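Local coordinates for tudor domain-containing protein 1 (Homo sapiens, PDB 5M9N) that binds peptides bearing symmetrically dimethylated arginine through an extended Tudor domain and probably helps piRNA-guided silencing of transposons during spermatogenesis, at residues D96-Y100 and M129-P133; L61-Q65 and V118-N122; C90-S94 and N122-L126; V19-L24 and P133-K137. All coordinates share one frame. Residue numbers count along the deposited sequence, not the author numbering.

Contact 1: residues D96-Y100 and M129-P133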
loop_
_atom_site.group_PDB
_atom_site.type_symbol
_atom_site.label_atom_id
_atom_site.label_comp_id
_atom_site.label_asym_id
_atom_site.label_seq_id
_atom_site.Cartn_x
_atom_site.Cartn_y
_atom_site.Cartn_z
ATOM N N ASP A 96 -4.319 -15.226 5.166
ATOM C CA ASP A 96 -3.448 -15.793 6.217
ATOM C C ASP A 96 -4.038 -15.618 7.630
ATOM O O ASP A 96 -3.453 -16.065 8.588
ATOM C CB ASP A 96 -2.030 -15.144 6.145
ATOM C CG ASP A 96 -2.036 -13.636 6.451
ATOM O OD1 ASP A 96 -3.128 -13.089 6.742
ATOM O OD2 ASP A 96 -0.978 -12.964 6.406
ATOM N N ASP A 97 -5.151 -14.889 7.765
ATOM C CA ASP A 97 -5.803 -14.678 9.074
ATOM C C ASP A 97 -4.996 -13.929 10.075
ATOM O O ASP A 97 -5.307 -13.962 11.259
ATOM C CB ASP A 97 -6.324 -15.999 9.675
ATOM C CG ASP A 97 -7.465 -16.548 8.885
ATOM O OD1 ASP A 97 -8.333 -15.735 8.476
ATOM O OD2 ASP A 97 -7.527 -17.780 8.686
ATOM N N GLN A 98 -4.022 -13.159 9.582
ATOM C CA GLN A 98 -3.222 -12.330 10.420
ATOM C C GLN A 98 -3.866 -10.969 10.385
ATOM O O GLN A 98 -4.584 -10.689 9.467
ATOM C CB GLN A 98 -1.820 -12.273 9.863
ATOM C CG GLN A 98 -1.169 -13.643 9.757
ATOM C CD GLN A 98 -1.293 -14.449 11.033
ATOM O OE1 GLN A 98 -2.074 -15.397 11.100
ATOM N NE2 GLN A 98 -0.583 -14.042 12.080
ATOM N N TRP A 99 -3.507 -10.154 11.366
ATOM C CA TRP A 99 -4.053 -8.851 11.610
ATOM C C TRP A 99 -3.143 -7.769 10.975
ATOM O O TRP A 99 -1.928 -7.819 11.108
ATOM C CB TRP A 99 -4.179 -8.635 13.095
ATOM C CG TRP A 99 -5.358 -9.436 13.654
ATOM C CD1 TRP A 99 -5.277 -10.661 14.298
ATOM C CD2 TRP A 99 -6.734 -9.102 13.618
ATOM N NE1 TRP A 99 -6.500 -11.086 14.663
ATOM C CE2 TRP A 99 -7.429 -10.159 14.269
ATOM C CE3 TRP A 99 -7.467 -8.009 13.130
ATOM C CZ2 TRP A 99 -8.802 -10.156 14.437
ATOM C CZ3 TRP A 99 -8.848 -8.016 13.271
ATOM C CH2 TRP A 99 -9.512 -9.086 13.945
ATOM N N TYR A 100 -3.770 -6.830 10.290
ATOM C CA TYR A 100 -3.090 -5.769 9.541
ATOM C C TYR A 100 -3.765 -4.460 9.830
ATOM O O TYR A 100 -4.933 -4.459 10.233
ATOM C CB TYR A 100 -3.114 -6.104 8.041
ATOM C CG TYR A 100 -2.289 -7.325 7.669
ATOM C CD1 TYR A 100 -0.949 -7.249 7.367
ATOM C CD2 TYR A 100 -2.869 -8.566 7.658
ATOM C CE1 TYR A 100 -0.186 -8.425 7.101
ATOM C CE2 TYR A 100 -2.180 -9.700 7.363
ATOM C CZ TYR A 100 -0.816 -9.638 7.093
ATOM O OH TYR A 100 -0.242 -10.814 6.784
ATOM N N MET A 129 -16.866 -9.140 11.689
ATOM C CA MET A 129 -16.234 -10.021 12.641
ATOM C C MET A 129 -14.691 -10.018 12.436
ATOM O O MET A 129 -13.982 -10.348 13.359
ATOM C CB MET A 129 -16.771 -11.444 12.516
ATOM C CG MET A 129 -18.284 -11.605 12.608
ATOM S SD MET A 129 -18.751 -11.527 14.340
ATOM C CE MET A 129 -20.560 -11.446 14.208
ATOM N N ARG A 130 -14.194 -9.592 11.263
ATOM C CA ARG A 130 -12.737 -9.598 10.966
ATOM C C ARG A 130 -12.153 -8.205 11.187
ATOM O O ARG A 130 -10.980 -7.974 10.884
ATOM C CB ARG A 130 -12.454 -10.215 9.554
ATOM C CG ARG A 130 -12.744 -11.720 9.580
ATOM C CD ARG A 130 -12.757 -12.520 8.277
ATOM N NE ARG A 130 -11.418 -12.747 7.921
ATOM C CZ ARG A 130 -10.755 -13.891 7.814
ATOM N NH1 ARG A 130 -11.286 -15.108 7.894
ATOM N NH2 ARG A 130 -9.502 -13.762 7.581
ATOM N N LEU A 131 -12.934 -7.273 11.762
ATOM C CA LEU A 131 -12.370 -5.966 12.148
ATOM C C LEU A 131 -12.334 -5.858 13.672
ATOM O O LEU A 131 -13.193 -6.423 14.291
ATOM C CB LEU A 131 -13.121 -4.805 11.552
ATOM C CG LEU A 131 -13.503 -4.923 10.067
ATOM C CD1 LEU A 131 -14.509 -3.821 9.682
ATOM C CD2 LEU A 131 -12.272 -4.873 9.210
ATOM N N CYS A 132 -11.363 -5.099 14.207
ATOM C CA CYS A 132 -10.949 -4.947 15.636
ATOM C C CYS A 132 -10.749 -3.395 15.651
ATOM O O CYS A 132 -10.191 -2.836 14.682
ATOM C CB CYS A 132 -9.595 -5.912 15.885
ATOM S SG CYS A 132 -7.996 -5.664 16.857
ATOM N N PRO A 133 -11.161 -2.658 16.707
ATOM C CA PRO A 133 -10.584 -1.283 16.787
ATOM C C PRO A 133 -9.066 -1.258 17.067
ATOM O O PRO A 133 -8.517 -2.271 17.485
ATOM C CB PRO A 133 -11.329 -0.639 17.939
ATOM C CG PRO A 133 -11.858 -1.780 18.742
ATOM C CD PRO A 133 -12.073 -2.944 17.842
#
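Trp99 lays the six-membered part of its indole against the backbone and side chain of Cys132. CZ3 of Trp99 comes within 3.4 Å of CB of Cys132, and SG of Cys132 sits 4.6 Å from the centroid of that ring, 20° off its normal, a sulfur-aromatic contact. The broad ring suits this place because it also reaches Arg130, whose O is 3.2 Å from CZ3 of Trp99. The sulfur is half of the disulfide to Cys72, so the indole packs beside a link between strand 131-132 and helix 58-73.

At the tip of the preceding turn, Asp97 takes a left-handed backbone conformation, and its carboxylate meets the edge of the Arg130 guanidinium: NH2 of Arg130 donates to OD1 of Asp97 at a very short 2.5 Å, in a salt bridge. Arg130 is long enough to span this gap, its chain bending at chi3 (p), and its NH2 also bonds to the carbonyl of Gln92. Asp96 shapes the turn itself, with OD1 accepting from N of Gln98 at 3.0 Å in an Asx turn, while OH of Tyr100 donates to OD2 of Asp96 at a very short 2.3 Å.

Strand 88-92 runs between and pairs with both segments, building one wall of the SH3-like Tudor barrel. Asp96 and Gln98 touch the bound E2F peptide's backbone, and Tyr100 packs on its modified side chain, consistent with a Tudor aromatic cage.

Contact 2: residues L61-Q65 and V118-N122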
loop_
_atom_site.group_PDB
_atom_site.type_symbol
_atom_site.label_atom_id
_atom_site.label_comp_id
_atom_site.label_asym_id
_atom_site.label_seq_id
_atom_site.Cartn_x
_atom_site.Cartn_y
_atom_site.Cartn_z
ATOM N N LEU A 61 7.955 -4.007 10.136
ATOM C CA LEU A 61 6.615 -4.432 9.786
ATOM C C LEU A 61 6.255 -5.798 10.332
ATOM O O LEU A 61 5.117 -5.990 10.757
ATOM C CB LEU A 61 6.455 -4.387 8.260
ATOM C CG LEU A 61 5.138 -4.156 7.536
ATOM C CD1 LEU A 61 4.409 -2.966 8.135
ATOM C CD2 LEU A 61 5.479 -3.951 6.073
ATOM N N ALA A 62 7.220 -6.740 10.361
ATOM C CA ALA A 62 6.992 -8.024 10.989
ATOM C C ALA A 62 6.778 -7.797 12.461
ATOM O O ALA A 62 6.029 -8.507 13.079
ATOM C CB ALA A 62 8.173 -8.978 10.768
ATOM N N GLU A 63 7.458 -6.800 12.999
ATOM C CA GLU A 63 7.313 -6.380 14.395
ATOM C C GLU A 63 5.900 -5.824 14.680
ATOM O O GLU A 63 5.257 -6.175 15.678
ATOM C CB GLU A 63 8.395 -5.341 14.712
ATOM C CG GLU A 63 8.094 -4.359 15.838
ATOM C CD GLU A 63 9.342 -3.795 16.502
ATOM O OE1 GLU A 63 10.478 -3.922 15.948
ATOM O OE2 GLU A 63 9.176 -3.231 17.614
ATOM N N LEU A 64 5.430 -4.981 13.775
ATOM C CA LEU A 64 4.063 -4.417 13.886
ATOM C C LEU A 64 3.043 -5.518 13.889
ATOM O O LEU A 64 2.163 -5.568 14.729
ATOM C CB LEU A 64 3.808 -3.469 12.724
ATOM C CG LEU A 64 2.422 -2.854 12.609
ATOM C CD1 LEU A 64 2.060 -2.088 13.868
ATOM C CD2 LEU A 64 2.402 -1.945 11.404
ATOM N N GLN A 65 3.151 -6.390 12.913
ATOM C CA GLN A 65 2.287 -7.545 12.784
ATOM C C GLN A 65 2.288 -8.443 14.017
ATOM O O GLN A 65 1.250 -8.963 14.383
ATOM C CB GLN A 65 2.683 -8.365 11.555
ATOM C CG GLN A 65 2.606 -7.568 10.232
ATOM C CD GLN A 65 1.177 -7.174 9.917
ATOM O OE1 GLN A 65 0.331 -8.059 9.836
ATOM N NE2 GLN A 65 0.892 -5.863 9.778
ATOM N N VAL A 118 -3.255 -0.610 4.692
ATOM C CA VAL A 118 -2.492 0.624 4.518
ATOM C C VAL A 118 -0.946 0.407 4.482
ATOM O O VAL A 118 -0.162 1.275 4.117
ATOM C CB VAL A 118 -2.779 1.635 5.608
ATOM C CG1 VAL A 118 -4.186 2.151 5.468
ATOM C CG2 VAL A 118 -2.493 1.093 7.007
ATOM N N ASP A 119 -0.544 -0.740 4.866
ATOM C CA ASP A 119 0.920 -1.068 4.823
ATOM C C ASP A 119 1.331 -1.879 3.628
ATOM O O ASP A 119 2.588 -2.146 3.430
ATOM C CB ASP A 119 1.232 -1.777 6.108
ATOM C CG ASP A 119 1.163 -0.874 7.282
ATOM O OD1 ASP A 119 1.718 0.281 7.230
ATOM O OD2 ASP A 119 0.619 -1.367 8.281
ATOM N N TYR A 120 0.356 -2.244 2.783
ATOM C CA TYR A 120 0.583 -3.186 1.689
ATOM C C TYR A 120 -0.001 -2.721 0.399
ATOM O O TYR A 120 0.586 -2.989 -0.654
ATOM C CB TYR A 120 0.103 -4.639 2.005
ATOM C CG TYR A 120 0.909 -5.276 3.053
ATOM C CD1 TYR A 120 0.650 -5.014 4.392
ATOM C CD2 TYR A 120 1.983 -6.116 2.731
ATOM C CE1 TYR A 120 1.412 -5.524 5.383
ATOM C CE2 TYR A 120 2.800 -6.641 3.734
ATOM C CZ TYR A 120 2.493 -6.353 5.051
ATOM O OH TYR A 120 3.225 -6.781 6.113
ATOM N N GLY A 121 -1.188 -2.109 0.420
ATOM C CA GLY A 121 -1.780 -1.567 -0.748
ATOM C C GLY A 121 -2.902 -2.321 -1.398
ATOM O O GLY A 121 -3.603 -1.770 -2.296
ATOM N N ASN A 122 -3.128 -3.539 -0.943
ATOM C CA ASN A 122 -4.236 -4.327 -1.411
ATOM C C ASN A 122 -5.496 -3.964 -0.597
ATOM O O ASN A 122 -5.467 -3.118 0.310
ATOM C CB ASN A 122 -3.880 -5.835 -1.376
ATOM C CG ASN A 122 -3.641 -6.344 0.012
ATOM O OD1 ASN A 122 -2.930 -5.744 0.792
ATOM N ND2 ASN A 122 -4.341 -7.383 0.364
#
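Leu61, Tyr120 and Asp119 bury about equal areas where one turn of helix 58-73 meets the loop between strands 112-117 and 123-127. Leu61 points its CB at the loop and is the apolar centre of the contact. Its CD1 lies 4.0 Å from CB of Asp119, and its CD2 4.0 Å from CZ of Tyr120, whose OH is 3.5 Å from CG of Leu61. A branched aliphatic chain suits this place, filling the angle between a phenol ring and a carboxylate stem.

Tyr120 starts sideways but reaches the helix with its hydroxyl end, which also comes to 4.2 Å from CG of Gln65. Its ring meets that of Tyr100 with the planes about perpendicular.

OD2 of Asp119 lies 3.6 Å from CD2 of Leu64, a buried charge next to a leucine. This is tolerable because OD1 of Asp119 takes a salt bridge from Arg101 and a hydrogen bond from N of Gln144. The two segments meet through van der Waals and apolar contact.

Tyr120 and Asn122 pack on the peptide's modified side chain, and Leu61 meets Tyr120 from the helix. A helix joining the SH3-like barrel to the SN-like part is a feature of the extended Tudor domain.

Contact 3: residues C90-S94 and N122-L126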
loop_
_atom_site.group_PDB
_atom_site.type_symbol
_atom_site.label_atom_id
_atom_site.label_comp_id
_atom_site.label_asym_id
_atom_site.label_seq_id
_atom_site.Cartn_x
_atom_site.Cartn_y
_atom_site.Cartn_z
ATOM N N CYS A 90 -8.001 -2.444 12.823
ATOM C CA CYS A 90 -7.346 -3.730 12.516
ATOM C C CYS A 90 -8.326 -4.580 11.723
ATOM O O CYS A 90 -9.545 -4.553 11.984
ATOM C CB CYS A 90 -6.891 -4.442 13.785
ATOM S SG CYS A 90 -5.975 -3.425 14.946
ATOM N N ALA A 91 -7.808 -5.226 10.685
ATOM C CA ALA A 91 -8.519 -6.136 9.826
ATOM C C ALA A 91 -7.737 -7.449 9.715
ATOM O O ALA A 91 -6.490 -7.421 9.534
ATOM C CB ALA A 91 -8.660 -5.521 8.475
ATOM N N GLN A 92 -8.452 -8.581 9.805
ATOM C CA GLN A 92 -7.826 -9.897 9.674
ATOM C C GLN A 92 -7.905 -10.378 8.221
ATOM O O GLN A 92 -8.991 -10.665 7.690
ATOM C CB GLN A 92 -8.580 -10.844 10.615
ATOM C CG GLN A 92 -7.928 -12.140 10.897
ATOM C CD GLN A 92 -8.711 -12.956 11.897
ATOM O OE1 GLN A 92 -9.873 -12.649 12.247
ATOM N NE2 GLN A 92 -8.133 -14.009 12.309
ATOM N N PHE A 93 -6.766 -10.394 7.564
ATOM C CA PHE A 93 -6.634 -10.700 6.143
ATOM C C PHE A 93 -7.162 -12.079 5.841
ATOM O O PHE A 93 -6.922 -13.001 6.598
ATOM C CB PHE A 93 -5.126 -10.552 5.767
ATOM C CG PHE A 93 -4.796 -10.739 4.303
ATOM C CD1 PHE A 93 -5.662 -10.322 3.291
ATOM C CD2 PHE A 93 -3.552 -11.240 3.948
ATOM C CE1 PHE A 93 -5.326 -10.466 1.958
ATOM C CE2 PHE A 93 -3.208 -11.397 2.622
ATOM C CZ PHE A 93 -4.078 -11.003 1.625
ATOM N N SER A 94 -7.945 -12.218 4.765
ATOM C CA SER A 94 -8.586 -13.489 4.512
ATOM C C SER A 94 -7.583 -14.620 4.221
ATOM O O SER A 94 -7.861 -15.756 4.556
ATOM C CB SER A 94 -9.551 -13.432 3.348
ATOM O OG SER A 94 -8.858 -12.947 2.238
ATOM N N ASN A 122 -3.128 -3.539 -0.943
ATOM C CA ASN A 122 -4.236 -4.327 -1.411
ATOM C C ASN A 122 -5.496 -3.964 -0.597
ATOM O O ASN A 122 -5.467 -3.118 0.310
ATOM C CB ASN A 122 -3.880 -5.835 -1.376
ATOM C CG ASN A 122 -3.641 -6.344 0.012
ATOM O OD1 ASN A 122 -2.930 -5.744 0.792
ATOM N ND2 ASN A 122 -4.341 -7.383 0.364
ATOM N N PHE A 123 -6.602 -4.577 -0.984
ATOM C CA PHE A 123 -7.914 -4.300 -0.439
ATOM C C PHE A 123 -8.778 -5.563 -0.498
ATOM O O PHE A 123 -8.501 -6.470 -1.238
ATOM C CB PHE A 123 -8.532 -3.110 -1.159
ATOM C CG PHE A 123 -8.968 -3.417 -2.567
ATOM C CD1 PHE A 123 -10.177 -4.107 -2.811
ATOM C CD2 PHE A 123 -8.174 -3.041 -3.645
ATOM C CE1 PHE A 123 -10.533 -4.478 -4.074
ATOM C CE2 PHE A 123 -8.548 -3.390 -4.940
ATOM C CZ PHE A 123 -9.753 -4.070 -5.156
ATOM N N GLU A 124 -9.825 -5.636 0.324
ATOM C CA GLU A 124 -10.843 -6.670 0.211
ATOM C C GLU A 124 -12.104 -6.261 0.976
ATOM O O GLU A 124 -12.099 -5.257 1.654
ATOM C CB GLU A 124 -10.394 -8.027 0.728
ATOM C CG GLU A 124 -10.040 -8.100 2.189
ATOM C CD GLU A 124 -9.376 -9.454 2.546
ATOM O OE1 GLU A 124 -9.618 -10.453 1.847
ATOM O OE2 GLU A 124 -8.664 -9.497 3.539
ATOM N N ILE A 125 -13.126 -7.088 0.861
ATOM C CA ILE A 125 -14.364 -6.914 1.619
ATOM C C ILE A 125 -14.423 -7.955 2.696
ATOM O O ILE A 125 -14.259 -9.133 2.429
ATOM C CB ILE A 125 -15.591 -6.980 0.687
ATOM C CG1 ILE A 125 -15.560 -5.766 -0.217
ATOM C CG2 ILE A 125 -16.897 -6.991 1.498
ATOM C CD1 ILE A 125 -16.492 -5.917 -1.407
ATOM N N LEU A 126 -14.620 -7.502 3.916
ATOM C CA LEU A 126 -14.576 -8.337 5.087
ATOM C C LEU A 126 -15.850 -8.184 5.919
ATOM O O LEU A 126 -16.348 -7.080 6.101
ATOM C CB LEU A 126 -13.403 -7.957 5.966
ATOM C CG LEU A 126 -12.017 -8.219 5.373
ATOM C CD1 LEU A 126 -10.959 -7.834 6.394
ATOM C CD2 LEU A 126 -11.863 -9.684 5.027
#
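In the SH3-like barrel of the Tudor domain, strands 90-92 and 123-126 cross at 82°, with axes 9.0 Å apart, so side chains rather than backbone bonds bridge them. Leu126, with chi1 m and chi2 t, extends inward until its CD1 is 3.9 Å from CB of Ala91; the small methyl of Ala91 fits this crowded interior. Phe93 adopts the t rotamer: its CB leads away, yet the ring swings back, bringing CE1 to 3.6 Å from ND2 of Asn122 (p rotamer). Both residues pack on the modified side chain of the bound peptide, consistent with an aromatic cage. Phe93 also meets Tyr117 edge-to-face. Glu124 combines chi1 p with chi2 t, so its long chain carries both carboxylate oxygens to the turn after strand 88-92; OE2 is further held by the hydroxyl of Tyr117. Ser94, chi1 p, uses backbone and side chain together: its N donates to OE2 of Glu124 at 3.1 Å, and its OG to OE1 of Glu124 at 2.6 Å.

Contact 4: residues V19-L24 and P133-K137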
loop_
_atom_site.group_PDB
_atom_site.type_symbol
_atom_site.label_atom_id
_atom_site.label_comp_id
_atom_site.label_asym_id
_atom_site.label_seq_id
_atom_site.Cartn_x
_atom_site.Cartn_y
_atom_site.Cartn_z
ATOM N N VAL A 19 -10.346 5.834 23.770
ATOM C CA VAL A 19 -9.651 6.410 22.631
ATOM C C VAL A 19 -10.358 7.653 22.078
ATOM O O VAL A 19 -11.521 7.591 21.612
ATOM C CB VAL A 19 -9.441 5.378 21.492
ATOM C CG1 VAL A 19 -8.757 6.039 20.311
ATOM C CG2 VAL A 19 -8.613 4.189 21.965
ATOM N N ASP A 20 -9.633 8.773 22.107
ATOM C CA ASP A 20 -10.015 9.944 21.348
ATOM C C ASP A 20 -9.645 9.603 19.910
ATOM O O ASP A 20 -8.485 9.301 19.619
ATOM C CB ASP A 20 -9.286 11.208 21.848
ATOM C CG ASP A 20 -10.039 12.500 21.519
ATOM O OD1 ASP A 20 -10.514 12.648 20.372
ATOM O OD2 ASP A 20 -10.150 13.374 22.413
ATOM N N LYS A 21 -10.643 9.611 19.032
ATOM C CA LYS A 21 -10.433 9.395 17.607
ATOM C C LYS A 21 -9.584 10.495 16.947
ATOM O O LYS A 21 -9.010 10.263 15.873
ATOM C CB LYS A 21 -11.775 9.268 16.878
ATOM C CG LYS A 21 -12.375 7.871 16.917
ATOM C CD LYS A 21 -13.718 7.792 16.202
ATOM C CE LYS A 21 -13.611 8.100 14.711
ATOM N NZ LYS A 21 -14.864 7.813 13.944
ATOM N N SER A 22 -9.503 11.678 17.566
ATOM C CA SER A 22 -8.501 12.680 17.186
ATOM C C SER A 22 -7.105 12.099 17.272
ATOM O O SER A 22 -6.257 12.421 16.461
ATOM C CB SER A 22 -8.556 13.912 18.091
ATOM O OG SER A 22 -9.790 14.594 17.943
ATOM N N ASP A 23 -6.870 11.247 18.260
ATOM C CA ASP A 23 -5.586 10.580 18.397
ATOM C C ASP A 23 -5.366 9.385 17.452
ATOM O O ASP A 23 -4.372 8.674 17.624
ATOM C CB ASP A 23 -5.374 10.124 19.856
ATOM C CG ASP A 23 -5.441 11.281 20.871
ATOM O OD1 ASP A 23 -5.509 12.479 20.486
ATOM O OD2 ASP A 23 -5.406 10.965 22.076
ATOM N N LEU A 24 -6.236 9.151 16.467
ATOM C CA LEU A 24 -6.071 8.011 15.560
ATOM C C LEU A 24 -5.618 8.451 14.180
ATOM O O LEU A 24 -6.130 7.987 13.158
ATOM C CB LEU A 24 -7.342 7.150 15.494
ATOM C CG LEU A 24 -7.603 6.346 16.774
ATOM C CD1 LEU A 24 -8.836 5.465 16.613
ATOM C CD2 LEU A 24 -6.378 5.496 17.157
ATOM N N PRO A 133 -11.161 -2.658 16.707
ATOM C CA PRO A 133 -10.584 -1.283 16.787
ATOM C C PRO A 133 -9.066 -1.258 17.067
ATOM O O PRO A 133 -8.517 -2.271 17.485
ATOM C CB PRO A 133 -11.329 -0.639 17.939
ATOM C CG PRO A 133 -11.858 -1.780 18.742
ATOM C CD PRO A 133 -12.073 -2.944 17.842
ATOM N N ILE A 134 -8.434 -0.115 16.767
ATOM C CA ILE A 134 -6.996 0.095 16.928
ATOM C C ILE A 134 -6.800 1.101 18.049
ATOM O O ILE A 134 -7.717 1.860 18.395
ATOM C CB ILE A 134 -6.310 0.578 15.602
ATOM C CG1 ILE A 134 -4.790 0.266 15.602
ATOM C CG2 ILE A 134 -6.608 2.050 15.322
ATOM C CD1 ILE A 134 -4.190 0.100 14.216
ATOM N N ILE A 135 -5.602 1.100 18.607
ATOM C CA ILE A 135 -5.176 2.119 19.586
ATOM C C ILE A 135 -4.006 2.941 19.054
ATOM O O ILE A 135 -3.301 2.470 18.169
ATOM C CB ILE A 135 -4.825 1.490 20.923
ATOM C CG1 ILE A 135 -3.789 0.392 20.731
ATOM C CG2 ILE A 135 -6.100 0.952 21.563
ATOM C CD1 ILE A 135 -3.076 0.083 22.015
ATOM N N PRO A 136 -3.786 4.160 19.592
ATOM C CA PRO A 136 -2.776 5.047 19.007
ATOM C C PRO A 136 -1.344 4.499 19.101
ATOM O O PRO A 136 -0.534 4.835 18.250
ATOM C CB PRO A 136 -2.911 6.346 19.825
ATOM C CG PRO A 136 -4.210 6.225 20.533
ATOM C CD PRO A 136 -4.343 4.768 20.807
ATOM N N LYS A 137 -1.039 3.649 20.080
ATOM C CA LYS A 137 0.285 2.999 20.095
ATOM C C LYS A 137 0.558 2.272 18.782
ATOM O O LYS A 137 1.661 2.306 18.301
ATOM C CB LYS A 137 0.429 2.023 21.260
ATOM C CG LYS A 137 1.801 1.331 21.395
ATOM C CD LYS A 137 2.775 2.097 22.300
ATOM C CE LYS A 137 4.248 1.657 22.138
ATOM N NZ LYS A 137 5.182 2.274 23.140
#
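An Asx turn leading into a short 3-10 turn shapes the N-terminal segment 19-24, which lies at the protein surface against the connection 133-137 that follows strand 131-132 of the Tudor barrel. OD1 of Asp20 accepts from N of Ser22 at 3.1 Å, and the backbone bonds from N of Asp23 to O of Asp20 (2.9 Å) and from N of Leu24 to O of Lys21 (3.0 Å) tighten the chain. Aspartate suits the start of such a turn, since its short carboxylate can reach forward to the backbone NH two residues on.

The turn brings Leu24 to the other segment. Its CD2 lies 3.9 Å from CG2 of Ile134 and 4.1 Å from CG of Pro136, so one methyl touches both a beta-branched chain and a compact proline ring. Val19, with CB directed across, adds CG2 at 4.1 Å from CG2 of Ile135. Pro136 opens a 3-10 segment, where its fixed phi fits and its lack of an NH costs nothing; its CB rests 3.5 Å from O of Asp23.

No hydrogen bond crosses between the segments. The N-terminal segment is therefore held to this connection by van der Waals contact and the hydrophobic effect, while Asp20 and backbone groups serve its own turn and Lys21 pairs with Asp87 in a salt bridge.

Along the chain the segments run 19-24, 61-65, 90-94, 96-100, 118-122, 122-126, 129-133 and 133-137. Contacts 1, 2 and 3 all belong to the Tudor part. Contacts 1 and 3, with centres about 7 Å apart, share the antiparallel sheet in which strand 88-92 lies between strands 99-109 and 131-132. Contact 2, about 12 Å from the centres of both, brings in helix 58-73 and shares Asn122 with contact 3. Together these three supply residues touching the peptide's modified side chain. Contact 4, about 17 to 19 Å from the others between centres, shares Pro133 with contact 1, and Cys90 of contact 3 packs on its Pro133 and Ile134, joining the N-terminal segment to the barrel.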